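Local coordinates for protein ribose-phosphate pyrophosphokinase (Mycobacterium smegmatis, PDB 5MP7) that probably makes phosphoribosyl pyrophosphate by transferring the pyrophosphoryl group of ATP to the 1-hydroxyl of ribose 5-phosphate, with magnesium as cofactor, at residues G223-L228 against D253-A258; E278-N283 against T297-A302. All blocks are in the same frame, centred on the assembly; numbering follows the deposited sequence.

Contact 1. Residues G223-L228 against D253-A258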
# COMPACT_ATOMS: atom_id res chain seq x y z
N GLY A 223 -46.92 -68.60 -10.55
CA GLY A 223 -48.32 -68.32 -10.25
C GLY A 223 -48.66 -67.99 -8.81
O GLY A 223 -49.83 -67.93 -8.45
N LYS A 224 -47.66 -67.74 -7.97
CA LYS A 224 -47.92 -67.54 -6.54
C LYS A 224 -47.72 -66.10 -6.15
O LYS A 224 -47.00 -65.36 -6.83
CB LYS A 224 -46.98 -68.41 -5.70
CG LYS A 224 -47.00 -69.90 -6.03
CD LYS A 224 -47.78 -70.65 -5.01
CE LYS A 224 -47.71 -72.14 -5.17
NZ LYS A 224 -48.08 -72.79 -3.89
N THR A 225 -48.35 -65.71 -5.05
CA THR A 225 -48.14 -64.39 -4.43
C THR A 225 -46.96 -64.48 -3.50
O THR A 225 -47.05 -65.10 -2.45
CB THR A 225 -49.40 -63.97 -3.67
OG1 THR A 225 -50.49 -63.90 -4.59
CG2 THR A 225 -49.23 -62.60 -3.02
N CYS A 226 -45.85 -63.85 -3.88
CA CYS A 226 -44.61 -63.90 -3.10
C CYS A 226 -44.54 -62.84 -2.00
O CYS A 226 -44.71 -61.69 -2.29
CB CYS A 226 -43.43 -63.69 -4.01
SG CYS A 226 -43.30 -65.04 -5.18
N ILE A 227 -44.25 -63.26 -0.77
CA ILE A 227 -43.95 -62.38 0.33
C ILE A 227 -42.43 -62.35 0.48
O ILE A 227 -41.84 -63.27 1.04
CB ILE A 227 -44.56 -62.89 1.65
CG1 ILE A 227 -45.99 -63.40 1.48
CG2 ILE A 227 -44.51 -61.80 2.70
CD1 ILE A 227 -47.00 -62.39 0.99
N LEU A 228 -41.80 -61.29 -0.02
CA LEU A 228 -40.37 -61.09 0.08
C LEU A 228 -40.07 -60.43 1.40
O LEU A 228 -40.47 -59.29 1.65
CB LEU A 228 -39.92 -60.16 -1.01
CG LEU A 228 -38.52 -60.12 -1.58
CD1 LEU A 228 -37.86 -61.47 -1.60
CD2 LEU A 228 -38.62 -59.53 -2.98
N ASP A 253 -47.63 -62.09 -8.15
CA ASP A 253 -47.57 -60.89 -7.32
C ASP A 253 -46.33 -60.94 -6.44
O ASP A 253 -45.90 -62.05 -6.07
CB ASP A 253 -48.80 -60.88 -6.39
CG ASP A 253 -49.80 -59.79 -6.70
OD1 ASP A 253 -49.48 -58.84 -7.44
OD2 ASP A 253 -50.93 -59.85 -6.15
N VAL A 254 -45.79 -59.78 -6.08
CA VAL A 254 -44.76 -59.69 -5.05
C VAL A 254 -45.08 -58.63 -3.99
O VAL A 254 -45.30 -57.49 -4.33
CB VAL A 254 -43.36 -59.37 -5.61
CG1 VAL A 254 -42.34 -59.38 -4.48
CG2 VAL A 254 -42.96 -60.42 -6.64
N ILE A 255 -45.03 -59.03 -2.72
CA ILE A 255 -45.17 -58.14 -1.61
C ILE A 255 -43.85 -58.09 -0.83
O ILE A 255 -43.31 -59.13 -0.46
CB ILE A 255 -46.29 -58.61 -0.71
CG1 ILE A 255 -47.59 -58.47 -1.48
CG2 ILE A 255 -46.36 -57.77 0.56
CD1 ILE A 255 -48.70 -59.32 -0.90
N ILE A 256 -43.38 -56.87 -0.55
CA ILE A 256 -42.18 -56.63 0.23
C ILE A 256 -42.53 -56.21 1.66
O ILE A 256 -43.33 -55.35 1.87
CB ILE A 256 -41.32 -55.55 -0.39
CG1 ILE A 256 -40.96 -55.98 -1.80
CG2 ILE A 256 -40.04 -55.38 0.43
CD1 ILE A 256 -40.11 -54.99 -2.57
N ALA A 257 -41.95 -56.90 2.64
CA ALA A 257 -42.16 -56.60 4.04
C ALA A 257 -40.82 -56.58 4.78
O ALA A 257 -40.02 -57.48 4.66
CB ALA A 257 -43.08 -57.61 4.65
N ALA A 258 -40.56 -55.51 5.51
CA ALA A 258 -39.34 -55.35 6.28
C ALA A 258 -39.61 -54.51 7.50
O ALA A 258 -40.49 -53.67 7.47
CB ALA A 258 -38.26 -54.68 5.44
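Leu-228 and Val-254 meet on one face of a parallel strand pair, with CD2 of Leu-228 4.0 Å from CG1 of Val-254. The leucine slants across the valine, which lies two residues away from its partner in register, Ile-256. Its CG is anti to the backbone N (chi1 -155°), beside the carbonyl carbon, and the CD2 branch makes the touch. Cys-226 and Ile-256 lie on the same face. Helix 237-248 packs here: Ala-242 and Val-243 touch Leu-228, and Ile-239 and Val-243 touch Ile-256. On the other face Ile-255 CD1 touches both Thr-225 CG2 (3.9 Å) and Ile-227 CD1 (4.0 Å). The two isoleucines run side by side and point the same way. Ile-163 and Tyr-167 of helix 156-167 pack on this face.

Four backbone bonds join the strands. Ile-255 N gives a nearly straight bond to Cys-226 O (2.7 Å, 176° at the hydrogen). Leu-228 N returns one to Ile-255 O. Ala-257 N then bonds to Leu-228 O. At the start, Cys-226 N reaches Asp-253 O at 2.8 Å.

The start of the pair is the solvent side. Asp-253 is partly exposed and poorly ordered. Its CB lies 3.8 Å from Thr-225 CG2, while Thr-225 OG1 bonds to Glu-170. Lys-224 points away from 253-258 and forms a salt bridge with Asp-171.

Strand 225-230, helix 237-248 and strand 253-258 form a beta-alpha-beta unit. It is typical of the type I phosphoribosyltransferase fold, and part of the predicted ribose 5-phosphate site, Asp-230 and Asp-234 to Thr-238, follows Leu-228 in the chain.

Contact 2. Residues E278-N283 against T297-A302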
# COMPACT_ATOMS: atom_id res chain seq x y z
N GLU A 278 -46.98 -54.05 -3.04
CA GLU A 278 -46.96 -53.38 -1.75
C GLU A 278 -45.58 -53.48 -1.09
O GLU A 278 -44.88 -54.48 -1.28
CB GLU A 278 -48.03 -53.94 -0.84
CG GLU A 278 -48.39 -52.95 0.25
CD GLU A 278 -49.58 -53.34 1.11
OE1 GLU A 278 -50.27 -54.36 0.81
OE2 GLU A 278 -49.87 -52.58 2.06
N VAL A 279 -45.18 -52.44 -0.36
CA VAL A 279 -43.98 -52.44 0.44
C VAL A 279 -44.39 -52.04 1.85
O VAL A 279 -44.95 -51.00 2.03
CB VAL A 279 -42.95 -51.49 -0.09
CG1 VAL A 279 -41.69 -51.57 0.75
CG2 VAL A 279 -42.61 -51.79 -1.52
N ILE A 280 -44.19 -52.91 2.83
CA ILE A 280 -44.66 -52.69 4.18
C ILE A 280 -43.47 -52.58 5.10
O ILE A 280 -42.59 -53.45 5.11
CB ILE A 280 -45.50 -53.86 4.63
CG1 ILE A 280 -46.58 -54.13 3.62
CG2 ILE A 280 -46.17 -53.56 5.97
CD1 ILE A 280 -47.18 -55.51 3.70
N VAL A 281 -43.41 -51.47 5.84
CA VAL A 281 -42.35 -51.19 6.81
C VAL A 281 -42.94 -50.64 8.09
O VAL A 281 -44.13 -50.35 8.14
CB VAL A 281 -41.30 -50.18 6.32
CG1 VAL A 281 -40.60 -50.68 5.09
CG2 VAL A 281 -41.92 -48.85 6.04
N THR A 282 -42.14 -50.62 9.15
CA THR A 282 -42.54 -50.00 10.41
C THR A 282 -41.88 -48.67 10.47
O THR A 282 -41.03 -48.34 9.64
CB THR A 282 -42.14 -50.81 11.68
OG1 THR A 282 -40.71 -50.71 11.89
CG2 THR A 282 -42.56 -52.24 11.53
N ASN A 283 -42.19 -47.93 11.51
CA ASN A 283 -41.58 -46.61 11.69
C ASN A 283 -40.45 -46.58 12.74
O ASN A 283 -40.39 -45.66 13.55
CB ASN A 283 -42.68 -45.55 11.98
CG ASN A 283 -43.30 -45.72 13.34
OD1 ASN A 283 -43.38 -46.82 13.88
ND2 ASN A 283 -43.76 -44.64 13.88
N THR A 297 -46.54 -48.71 2.77
CA THR A 297 -47.40 -48.72 3.94
C THR A 297 -46.53 -48.74 5.18
O THR A 297 -45.58 -49.49 5.24
CB THR A 297 -48.24 -49.98 3.95
OG1 THR A 297 -49.04 -49.99 2.76
CG2 THR A 297 -49.11 -50.05 5.20
N VAL A 298 -46.83 -47.87 6.13
CA VAL A 298 -46.04 -47.75 7.36
C VAL A 298 -46.88 -48.11 8.53
O VAL A 298 -47.93 -47.51 8.73
CB VAL A 298 -45.47 -46.34 7.54
CG1 VAL A 298 -44.61 -46.26 8.78
CG2 VAL A 298 -44.61 -45.98 6.33
N LEU A 299 -46.44 -49.09 9.30
CA LEU A 299 -47.17 -49.48 10.52
C LEU A 299 -46.42 -48.95 11.70
O LEU A 299 -45.20 -48.82 11.64
CB LEU A 299 -47.30 -50.98 10.62
CG LEU A 299 -47.89 -51.66 9.38
CD1 LEU A 299 -47.75 -53.17 9.55
CD2 LEU A 299 -49.36 -51.29 9.13
N SER A 300 -47.13 -48.59 12.76
CA SER A 300 -46.49 -48.01 13.90
C SER A 300 -45.89 -49.07 14.82
O SER A 300 -46.57 -50.02 15.14
CB SER A 300 -47.47 -47.17 14.73
OG SER A 300 -46.74 -46.42 15.70
N ILE A 301 -44.66 -48.86 15.24
CA ILE A 301 -44.03 -49.68 16.27
C ILE A 301 -44.32 -49.15 17.70
O ILE A 301 -43.89 -49.75 18.67
CB ILE A 301 -42.50 -49.78 16.01
CG1 ILE A 301 -41.96 -51.09 16.54
CG2 ILE A 301 -41.71 -48.59 16.56
CD1 ILE A 301 -42.16 -52.22 15.55
N ALA A 302 -45.01 -48.03 17.83
CA ALA A 302 -45.19 -47.39 19.10
C ALA A 302 -45.89 -48.24 20.14
O ALA A 302 -45.45 -48.24 21.30
CB ALA A 302 -45.89 -46.06 18.96
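Glu-278 reaches across to Thr-297, its carboxylate end overlapping the threonine hydroxyl. The two side chains cross at the start of a parallel strand pair, at one edge of the mixed sheet of the phosphoribosyltransferase-like domain. Strand 296-299 is outermost in that sheet within the chain. Glu-278 CG is anti to the backbone N (chi1 -158°), and the chain is extended beyond it. Glu-278 OE2 accepts from Thr-297 OG1 at 2.8 Å, on its anti lone pair, the one turned away from OE1. OE2 also bonds to the hydroxyl of Tyr-162, and OE1 to that of Tyr-167. The carboxylate is thus held at both oxygens.

Backbone bonds then alternate along the strands. Thr-297 N bonds to Val-279 O, and Val-281 N to Thr-297 O. Leu-299 N reaches Val-281 O. The last bond, Asn-283 N to Leu-299 O, is weak.

Ile-280 and Leu-299 share one face, where Ile-280 CG2 lies 3.9 Å from Leu-299 CD1. Ile-280 also packs on Leu-159, Tyr-162 and Ile-163 of helix 156-167. On the other face Val-281 CG2 and Val-298 CG2 are 3.9 Å apart, and Val-298 CG1 reaches the CB of Asn-283.

Past the strands, Ile-301 CD1 lies against Thr-282 CG2 at 4.0 Å. Ser-300 OG caps the start of helix 302-314 by accepting from Ala-302 N. Gln-26 OE1 links OG to Asn-283 ND2. The Asn-283 CG lies between its own backbone N and carbonyl carbon (chi1 70°). Its OD1 accepts from Ile-301 N at 2.8 Å, nearly straight at 170°.

From the N terminus, the chain first reaches contact 1. Strand 225-230 leaves through helix 237-248 and returns as strand 253-258, closing the first loop. The chain then passes through helix 267-273 to strand 278-282. A loop with no helix leads to 297-302, where contact 2 closes the second loop. The two loops follow in series and neither crosses the other. Strands 253-258 and 278-282 are neighbours, so both contacts belong to one sheet. Ile-256 N and O probably bond to Glu-278 O and Ile-280 N. Contact 1 joins inner strands; contact 2 adds strand 296-299, one of the two outermost strands of the sheet within the chain, and leads to helix 302-314, beside helix 21-31.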